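Local atomic coordinates of luciferase-like enzymeAMP-CoA-ligase (Zophobas atratus, PDB entry 4W8O), a protein that probably activates carboxylic acids with ATP to form acyl-adenylates, as a luciferase-like AMP-CoA ligase of the ANL superfamily from a nonluminescent mealworm. Residues His221-Thr224 against Met225-Thr229; Asp82-Ile85 against Pro86-Ser90; Ser249-Gly252 against Glu253-Leu256. All coordinates share one frame; numbering follows the deposited sequence.

Contact 1: residues His221-Thr224 against Met225-Thr229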
ATOM      1  N   HIS A 221      -3.336  -6.879   8.395  1.00 32.52           N
ATOM      2  CA  HIS A 221      -3.116  -5.446   8.512  1.00 31.93           C
ATOM      3  C   HIS A 221      -4.399  -4.730   8.885  1.00 31.44           C
ATOM      4  O   HIS A 221      -5.491  -5.288   8.793  1.00 31.46           O
ATOM      5  CB  HIS A 221      -2.544  -4.887   7.213  1.00 31.47           C
ATOM      6  CG  HIS A 221      -3.546  -4.790   6.115  1.00 31.58           C
ATOM      7  ND1 HIS A 221      -4.064  -3.587   5.687  1.00 32.04           N
ATOM      8  CD2 HIS A 221      -4.154  -5.746   5.378  1.00 32.24           C
ATOM      9  CE1 HIS A 221      -4.939  -3.807   4.722  1.00 32.13           C
ATOM     10  NE2 HIS A 221      -5.013  -5.109   4.520  1.00 32.22           N
ATOM     11  N   PHE A 222      -4.247  -3.487   9.310  1.00 31.28           N
ATOM     12  CA  PHE A 222      -5.367  -2.668   9.760  1.00 31.56           C
ATOM     13  C   PHE A 222      -5.584  -1.440   8.889  1.00 30.57           C
ATOM     14  O   PHE A 222      -6.675  -0.877   8.896  1.00 31.65           O
ATOM     15  CB  PHE A 222      -5.124  -2.229  11.207  1.00 32.43           C
ATOM     16  CG  PHE A 222      -4.884  -3.379  12.147  1.00 33.93           C
ATOM     17  CD1 PHE A 222      -5.949  -4.087  12.683  1.00 34.65           C
ATOM     18  CD2 PHE A 222      -3.600  -3.769  12.475  1.00 35.00           C
ATOM     19  CE1 PHE A 222      -5.736  -5.159  13.530  1.00 35.33           C
ATOM     20  CE2 PHE A 222      -3.379  -4.843  13.324  1.00 36.08           C
ATOM     21  CZ  PHE A 222      -4.450  -5.539  13.849  1.00 36.40           C
ATOM     22  N   THR A 223      -4.548  -1.012   8.170  1.00 30.08           N
ATOM     23  CA  THR A 223      -4.605   0.195   7.354  1.00 29.96           C
ATOM     24  C   THR A 223      -5.599   0.043   6.221  1.00 29.28           C
ATOM     25  O   THR A 223      -5.705  -1.016   5.614  1.00 29.43           O
ATOM     26  CB  THR A 223      -3.238   0.528   6.707  1.00 30.52           C
ATOM     27  OG1 THR A 223      -2.648  -0.669   6.169  1.00 29.84           O
ATOM     28  CG2 THR A 223      -2.294   1.163   7.727  1.00 31.63           C
ATOM     29  N   THR A 224      -6.300   1.128   5.925  1.00 29.45           N
ATOM     30  CA  THR A 224      -7.240   1.181   4.812  1.00 29.08           C
ATOM     31  C   THR A 224      -6.479   1.359   3.509  1.00 29.01           C
ATOM     32  O   THR A 224      -5.264   1.594   3.521  1.00 28.47           O
ATOM     33  CB  THR A 224      -8.219   2.351   4.978  1.00 29.19           C
ATOM     34  OG1 THR A 224      -7.483   3.576   5.063  1.00 28.63           O
ATOM     35  CG2 THR A 224      -9.063   2.169   6.238  1.00 30.19           C
ATOM     36  N   MET A 225      -7.201   1.264   2.393  1.00 29.86           N
ATOM     37  CA  MET A 225      -6.596   1.327   1.055  1.00 30.45           C
ATOM     38  C   MET A 225      -6.195   2.745   0.657  1.00 29.45           C
ATOM     39  O   MET A 225      -5.554   2.953  -0.366  1.00 29.65           O
ATOM     40  CB  MET A 225      -7.541   0.719   0.011  1.00 32.08           C
ATOM     41  CG  MET A 225      -7.803  -0.772   0.198  1.00 33.92           C
ATOM     42  SD  MET A 225      -6.320  -1.778  -0.007  1.00 36.39           S
ATOM     43  CE  MET A 225      -6.875  -3.334   0.693  1.00 37.70           C
ATOM     44  N   TYR A 226      -6.579   3.723   1.469  1.00 29.47           N
ATOM     45  CA  TYR A 226      -6.047   5.075   1.375  1.00 28.93           C
ATOM     46  C   TYR A 226      -4.517   5.083   1.455  1.00 28.72           C
ATOM     47  O   TYR A 226      -3.853   5.846   0.757  1.00 28.98           O
ATOM     48  CB  TYR A 226      -6.612   5.899   2.520  1.00 29.35           C
ATOM     49  CG  TYR A 226      -6.051   7.289   2.658  1.00 30.20           C
ATOM     50  CD1 TYR A 226      -6.414   8.295   1.773  1.00 31.28           C
ATOM     51  CD2 TYR A 226      -5.179   7.609   3.700  1.00 31.30           C
ATOM     52  CE1 TYR A 226      -5.913   9.581   1.904  1.00 32.26           C
ATOM     53  CE2 TYR A 226      -4.685   8.897   3.851  1.00 32.12           C
ATOM     54  CZ  TYR A 226      -5.054   9.878   2.948  1.00 32.97           C
ATOM     55  OH  TYR A 226      -4.571  11.156   3.080  1.00 33.79           O
ATOM     56  N   TRP A 227      -3.976   4.235   2.319  1.00 28.50           N
ATOM     57  CA  TRP A 227      -2.542   4.200   2.574  1.00 29.00           C
ATOM     58  C   TRP A 227      -1.840   3.291   1.579  1.00 28.50           C
ATOM     59  O   TRP A 227      -2.358   2.238   1.204  1.00 27.80           O
ATOM     60  CB  TRP A 227      -2.272   3.730   4.009  1.00 29.49           C
ATOM     61  CG  TRP A 227      -2.892   4.642   5.045  1.00 30.30           C
ATOM     62  CD1 TRP A 227      -4.054   4.430   5.739  1.00 30.52           C
ATOM     63  CD2 TRP A 227      -2.394   5.914   5.477  1.00 31.08           C
ATOM     64  NE1 TRP A 227      -4.300   5.487   6.584  1.00 30.93           N
ATOM     65  CE2 TRP A 227      -3.300   6.411   6.445  1.00 31.14           C
ATOM     66  CE3 TRP A 227      -1.263   6.679   5.148  1.00 32.16           C
ATOM     67  CZ2 TRP A 227      -3.119   7.638   7.082  1.00 32.11           C
ATOM     68  CZ3 TRP A 227      -1.077   7.902   5.788  1.00 33.23           C
ATOM     69  CH2 TRP A 227      -2.006   8.370   6.748  1.00 33.58           C
ATOM     70  N   ILE A 228      -0.669   3.731   1.146  1.00 29.55           N
ATOM     71  CA  ILE A 228       0.222   2.926   0.316  1.00 30.95           C
ATOM     72  C   ILE A 228       0.362   1.499   0.849  1.00 30.89           C
ATOM     73  O   ILE A 228       0.344   0.556   0.079  1.00 29.80           O
ATOM     74  CB  ILE A 228       1.608   3.602   0.171  1.00 32.32           C
ATOM     75  CG1 ILE A 228       2.523   2.833  -0.794  1.00 33.34           C
ATOM     76  CG2 ILE A 228       2.295   3.742   1.516  1.00 33.46           C
ATOM     77  CD1 ILE A 228       2.093   2.881  -2.237  1.00 32.58           C
ATOM     78  N   THR A 229       0.478   1.329   2.161  1.00 31.48           N
ATOM     79  CA  THR A 229       0.643  -0.014   2.728  1.00 32.41           C
ATOM     80  C   THR A 229      -0.553  -0.930   2.438  1.00 32.18           C
ATOM     81  O   THR A 229      -0.377  -2.113   2.125  1.00 33.25           O
ATOM     82  CB  THR A 229       0.885   0.044   4.238  1.00 33.69           C
ATOM     83  OG1 THR A 229      -0.144   0.829   4.854  1.00 34.21           O
ATOM     84  CG2 THR A 229       2.235   0.668   4.531  1.00 34.44           C
TER

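Contact 2: residues Asp82-Ile85 against Pro86-Ser90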
ATOM      1  N   ASP A  82     -15.815  -6.680   0.404  1.00 33.07           N
ATOM      2  CA  ASP A  82     -16.286  -6.068  -0.840  1.00 32.33           C
ATOM      3  C   ASP A  82     -15.484  -4.854  -1.318  1.00 31.82           C
ATOM      4  O   ASP A  82     -15.525  -4.534  -2.510  1.00 31.12           O
ATOM      5  CB  ASP A  82     -17.753  -5.667  -0.702  1.00 32.71           C
ATOM      6  CG  ASP A  82     -18.673  -6.859  -0.470  1.00 33.14           C
ATOM      7  OD1 ASP A  82     -18.295  -8.004  -0.778  1.00 33.19           O
ATOM      8  OD2 ASP A  82     -19.781  -6.647   0.034  1.00 34.11           O
ATOM      9  N   ASN A  83     -14.763  -4.175  -0.422  1.00 30.99           N
ATOM     10  CA  ASN A  83     -14.223  -2.862  -0.772  1.00 30.22           C
ATOM     11  C   ASN A  83     -13.194  -2.880  -1.907  1.00 29.21           C
ATOM     12  O   ASN A  83     -13.113  -1.919  -2.672  1.00 28.41           O
ATOM     13  CB  ASN A  83     -13.673  -2.117   0.451  1.00 30.31           C
ATOM     14  CG  ASN A  83     -12.318  -2.616   0.882  1.00 30.33           C
ATOM     15  OD1 ASN A  83     -12.169  -3.772   1.255  1.00 30.95           O
ATOM     16  ND2 ASN A  83     -11.323  -1.735   0.864  1.00 30.83           N
ATOM     17  N   SER A  84     -12.433  -3.964  -2.028  1.00 28.78           N
ATOM     18  CA  SER A  84     -11.456  -4.076  -3.113  1.00 29.35           C
ATOM     19  C   SER A  84     -12.039  -4.631  -4.433  1.00 29.65           C
ATOM     20  O   SER A  84     -11.403  -4.523  -5.483  1.00 29.95           O
ATOM     21  CB  SER A  84     -10.238  -4.904  -2.668  1.00 29.40           C
ATOM     22  OG  SER A  84     -10.574  -6.267  -2.508  1.00 30.50           O
ATOM     23  N   ILE A  85     -13.240  -5.205  -4.400  1.00 30.20           N
ATOM     24  CA  ILE A  85     -13.801  -5.857  -5.604  1.00 30.04           C
ATOM     25  C   ILE A  85     -13.978  -4.887  -6.780  1.00 29.12           C
ATOM     26  O   ILE A  85     -13.539  -5.187  -7.892  1.00 28.65           O
ATOM     27  CB  ILE A  85     -15.142  -6.584  -5.309  1.00 30.72           C
ATOM     28  CG1 ILE A  85     -14.961  -7.654  -4.223  1.00 31.54           C
ATOM     29  CG2 ILE A  85     -15.713  -7.208  -6.575  1.00 30.94           C
ATOM     30  CD1 ILE A  85     -13.860  -8.663  -4.495  1.00 31.91           C
ATOM     31  N   PRO A  86     -14.617  -3.720  -6.541  1.00 29.02           N
ATOM     32  CA  PRO A  86     -14.776  -2.759  -7.631  1.00 28.12           C
ATOM     33  C   PRO A  86     -13.482  -2.023  -8.021  1.00 27.46           C
ATOM     34  O   PRO A  86     -13.390  -1.486  -9.128  1.00 26.28           O
ATOM     35  CB  PRO A  86     -15.844  -1.787  -7.107  1.00 28.81           C
ATOM     36  CG  PRO A  86     -15.845  -1.942  -5.627  1.00 29.59           C
ATOM     37  CD  PRO A  86     -15.261  -3.276  -5.289  1.00 29.14           C
ATOM     38  N   LEU A  87     -12.501  -2.001  -7.123  1.00 27.14           N
ATOM     39  CA  LEU A  87     -11.168  -1.494  -7.441  1.00 26.89           C
ATOM     40  C   LEU A  87     -10.471  -2.419  -8.440  1.00 26.73           C
ATOM     41  O   LEU A  87      -9.924  -1.962  -9.458  1.00 26.68           O
ATOM     42  CB  LEU A  87     -10.340  -1.353  -6.158  1.00 27.00           C
ATOM     43  CG  LEU A  87      -8.960  -0.719  -6.330  1.00 27.30           C
ATOM     44  CD1 LEU A  87      -8.636   0.185  -5.148  1.00 27.68           C
ATOM     45  CD2 LEU A  87      -7.867  -1.758  -6.505  1.00 27.81           C
ATOM     46  N   ILE A  88     -10.502  -3.717  -8.140  1.00 27.20           N
ATOM     47  CA  ILE A  88      -9.959  -4.756  -9.022  1.00 27.54           C
ATOM     48  C   ILE A  88     -10.661  -4.704 -10.371  1.00 27.51           C
ATOM     49  O   ILE A  88     -10.016  -4.758 -11.418  1.00 26.84           O
ATOM     50  CB  ILE A  88     -10.152  -6.162  -8.398  1.00 28.33           C
ATOM     51  CG1 ILE A  88      -9.244  -6.336  -7.175  1.00 28.15           C
ATOM     52  CG2 ILE A  88      -9.875  -7.264  -9.411  1.00 28.74           C
ATOM     53  CD1 ILE A  88      -9.729  -7.389  -6.201  1.00 28.98           C
ATOM     54  N   ALA A  89     -11.992  -4.603 -10.326  1.00 27.84           N
ATOM     55  CA  ALA A  89     -12.823  -4.525 -11.524  1.00 27.91           C
ATOM     56  C   ALA A  89     -12.448  -3.317 -12.387  1.00 27.63           C
ATOM     57  O   ALA A  89     -12.265  -3.438 -13.609  1.00 27.92           O
ATOM     58  CB  ALA A  89     -14.294  -4.459 -11.123  1.00 28.59           C
ATOM     59  N   SER A  90     -12.324  -2.159 -11.745  1.00 26.83           N
ATOM     60  CA  SER A  90     -11.938  -0.926 -12.429  1.00 26.50           C
ATOM     61  C   SER A  90     -10.554  -1.055 -13.066  1.00 26.83           C
ATOM     62  O   SER A  90     -10.325  -0.587 -14.187  1.00 27.33           O
ATOM     63  CB  SER A  90     -11.955   0.248 -11.447  1.00 25.89           C
ATOM     64  OG  SER A  90     -13.274   0.537 -11.026  1.00 26.24           O
TER

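Contact 3: residues Ser249-Gly252 against Glu253-Leu256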
ATOM      1  N   SER A 249     -10.069  -2.576  13.723  1.00 47.16           N
ATOM      2  CA  SER A 249      -9.353  -1.897  14.792  1.00 48.48           C
ATOM      3  C   SER A 249      -8.324  -2.810  15.403  1.00 47.29           C
ATOM      4  O   SER A 249      -8.551  -4.002  15.570  1.00 49.96           O
ATOM      5  CB  SER A 249     -10.320  -1.465  15.891  1.00 49.37           C
ATOM      6  OG  SER A 249     -11.240  -0.523  15.397  1.00 52.32           O
ATOM      7  N   MET A 250      -7.197  -2.229  15.766  1.00 46.99           N
ATOM      8  CA  MET A 250      -6.137  -2.962  16.399  1.00 45.83           C
ATOM      9  C   MET A 250      -6.428  -3.034  17.894  1.00 46.64           C
ATOM     10  O   MET A 250      -6.605  -2.011  18.545  1.00 46.92           O
ATOM     11  CB  MET A 250      -4.818  -2.252  16.132  1.00 45.60           C
ATOM     12  CG  MET A 250      -3.596  -3.099  16.399  1.00 45.56           C
ATOM     13  SD  MET A 250      -3.292  -3.303  18.156  1.00 45.48           S
ATOM     14  CE  MET A 250      -1.920  -4.441  18.074  1.00 43.62           C
ATOM     15  N   GLU A 251      -6.518  -4.256  18.410  1.00 47.24           N
ATOM     16  CA  GLU A 251      -6.534  -4.523  19.844  1.00 49.57           C
ATOM     17  C   GLU A 251      -5.556  -5.647  20.117  1.00 46.90           C
ATOM     18  O   GLU A 251      -5.485  -6.603  19.348  1.00 46.14           O
ATOM     19  CB  GLU A 251      -7.922  -4.931  20.327  1.00 53.46           C
ATOM     20  CG  GLU A 251      -8.825  -3.767  20.698  1.00 58.14           C
ATOM     21  CD  GLU A 251      -9.779  -3.379  19.585  1.00 62.78           C
ATOM     22  OE1 GLU A 251     -10.579  -4.246  19.164  1.00 68.53           O
ATOM     23  OE2 GLU A 251      -9.746  -2.204  19.147  1.00 65.38           O
ATOM     24  N   GLY A 252      -4.813  -5.532  21.212  1.00 45.67           N
ATOM     25  CA  GLY A 252      -3.766  -6.489  21.550  1.00 44.35           C
ATOM     26  C   GLY A 252      -4.248  -7.925  21.602  1.00 43.91           C
ATOM     27  O   GLY A 252      -3.733  -8.792  20.900  1.00 43.70           O
ATOM     28  N   GLU A 253      -5.249  -8.157  22.434  1.00 44.80           N
ATOM     29  CA  GLU A 253      -5.794  -9.485  22.671  1.00 46.24           C
ATOM     30  C   GLU A 253      -6.344 -10.113  21.390  1.00 44.87           C
ATOM     31  O   GLU A 253      -6.016 -11.252  21.049  1.00 42.73           O
ATOM     32  CB  GLU A 253      -6.915  -9.392  23.699  1.00 48.83           C
ATOM     33  CG  GLU A 253      -7.268 -10.715  24.340  1.00 51.61           C
ATOM     34  CD  GLU A 253      -6.432 -11.014  25.567  1.00 53.22           C
ATOM     35  OE1 GLU A 253      -6.148 -12.205  25.808  1.00 54.88           O
ATOM     36  OE2 GLU A 253      -6.069 -10.065  26.299  1.00 54.93           O
ATOM     37  N   LYS A 254      -7.187  -9.358  20.689  1.00 45.01           N
ATOM     38  CA  LYS A 254      -7.830  -9.866  19.479  1.00 44.87           C
ATOM     39  C   LYS A 254      -6.801 -10.153  18.388  1.00 41.28           C
ATOM     40  O   LYS A 254      -6.973 -11.087  17.618  1.00 41.39           O
ATOM     41  CB  LYS A 254      -8.911  -8.901  18.978  1.00 46.76           C
ATOM     42  CG  LYS A 254      -9.973  -8.598  20.027  1.00 50.59           C
ATOM     43  CD  LYS A 254     -11.393  -8.602  19.474  1.00 53.07           C
ATOM     44  CE  LYS A 254     -12.414  -8.742  20.599  1.00 56.47           C
ATOM     45  NZ  LYS A 254     -13.772  -9.092  20.094  1.00 58.71           N
ATOM     46  N   THR A 255      -5.732  -9.366  18.338  1.00 38.76           N
ATOM     47  CA  THR A 255      -4.679  -9.590  17.358  1.00 38.37           C
ATOM     48  C   THR A 255      -3.968 -10.919  17.636  1.00 37.89           C
ATOM     49  O   THR A 255      -3.720 -11.690  16.717  1.00 37.60           O
ATOM     50  CB  THR A 255      -3.654  -8.438  17.339  1.00 37.84           C
ATOM     51  OG1 THR A 255      -4.304  -7.212  16.994  1.00 38.62           O
ATOM     52  CG2 THR A 255      -2.553  -8.710  16.328  1.00 37.86           C
ATOM     53  N   LEU A 256      -3.660 -11.196  18.903  1.00 38.35           N
ATOM     54  CA  LEU A 256      -3.039 -12.474  19.258  1.00 38.91           C
ATOM     55  C   LEU A 256      -3.974 -13.644  18.960  1.00 39.93           C
ATOM     56  O   LEU A 256      -3.536 -14.681  18.464  1.00 39.62           O
ATOM     57  CB  LEU A 256      -2.591 -12.491  20.720  1.00 39.69           C
ATOM     58  CG  LEU A 256      -1.513 -11.473  21.118  1.00 38.97           C
ATOM     59  CD1 LEU A 256      -1.017 -11.761  22.529  1.00 39.71           C
ATOM     60  CD2 LEU A 256      -0.346 -11.469  20.143  1.00 38.24           C
TER

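Contact 1: residues His221-Thr224 against Met225-Thr229
T223 OG1 is gripped twice: it shares a hydrogen bond with T229 OG1 at 3.2 Å and another with H221 ND1 at 3.3 Å. Either partner could be the donor in each. The side chains of T223 and T229 meet at about a right angle. T223 OG1 sits between its backbone N and carbonyl carbon (chi1 44°), and this turns it to the first turn of helix 228-239. T223 CG2 also lies against T229 OG1, at 3.6 Å.

The second link is a backbone bond round the turn. W227 N, at the helix N-cap position, donates to T224 O over 3.2 Å. The donor stands 47° out of the carbonyl plane. The indole of W227 turns back to T224, and its CD1 lies 3.6 Å from T224 OG1, which comes in obliquely to the ring. The ring of Y226 places CD2 over the centre of one indole face, 3.5 Å above the plane. M225 CE lies loosely at the edge of the H221 ring, near its plane, 4.5 Å from H221 CE1.

This loop joins strand 218-221 to the helix. I228 and T229 line the pocket that holds a polyethylene glycol molecule. H221 NE2 is bonded to R244, so both ring nitrogens have partners. The chain of R244, H221, T223 and T229 probably fixes the rotation of the imidazole and of both hydroxyls beside that pocket.

Contact 2: residues Asp82-Ile85 against Pro86-Ser90
The backbone turns from D82 to I85 in a type I beta turn, and I85 N donates to D82 O. It then runs straight into helix 85-92. I88 N donates to S84 O over 2.9 Å, with an N-H...O angle of 170°. A89 N donates to I85 O, also over 2.9 Å.

In proline CD takes the place of the amide hydrogen, and here P86 CD faces D82 O at 3.1 Å. I85 CB is 3.3 Å from P86 CD, a close approach imposed largely by the peptide link that joins them. Proline is well suited to the first turn of a helix, where its missing N-H costs no helical bond. Helix 85-92 follows strand 72-76 of a mixed sheet and packs against both that strand and helix 48-64. I88 points toward the turn. With CG1 beside its own backbone N (chi1 -70°), I88 CG1 lies 3.3 Å from S84 O, and I88 CD1 goes on to S84 OG at 4.0 Å. P86 O accepts from both S90 N and S90 OG, the latter at 2.8 Å. D82 OD1 makes a salt bridge with R54 of helix 48-64, and N83 OD1 accepts from S80 N.

Contact 3: residues Ser249-Gly252 against Glu253-Leu256
T255 bonds back to E251, the N-cap residue of helix 252-262, in the first turn of that helix. E251 O takes two bonds from this one residue. T255 OG1 donates to E251 O over 2.7 Å, and T255 N donates to E251 O over 3.0 Å. The hydroxyl comes from above the carbonyl plane, 41° out of it, while the N-H is tilted less. The hydroxyl gets there because OG1 lies beside the backbone N of T255 and opposite its carbonyl carbon (chi1 -61°). One residue on, L256 N donates to G252 O in the regular helical pattern.

M250 leaves the loop away from the helix and then bends at chi2 (-74°). The bend brings the methyl M250 CE back to T255 OG1, at 3.8 Å, and the two side chains cross at about a right angle. M250 and T255 both also pack on L277 of helix 274-278.

E251 CB and K254 CG make a loose contact at 4.2 Å; the charged ends are not in contact. E253 leads its carboxylate away from the loop. There its OE1 meets Y286 OH and forms a salt bridge with R285. L256 CG, one residue after T255, lies 3.5 Å from G252 O.

All three contacts lie where a loop after a parallel strand enters a helix. Contact 2 is the most buried, and apolar carbons and helical backbone bonds dominate it. Contact 1 is partly buried near the centre of the chain and the ligand pocket. It combines hydroxyl and imidazole bonds with one backbone bond. The centre of contact 3 is about 21 Å from the centre of the chain, and it carries exposed charged side chains. Contacts 1 and 3 follow neighbouring strands of one sheet, and contact 2 follows a strand of another. F222 of contact 1 packs on M250 and T255 of contact 3. M225 touches N83 of contact 2. Contacts 2 and 3 do not touch.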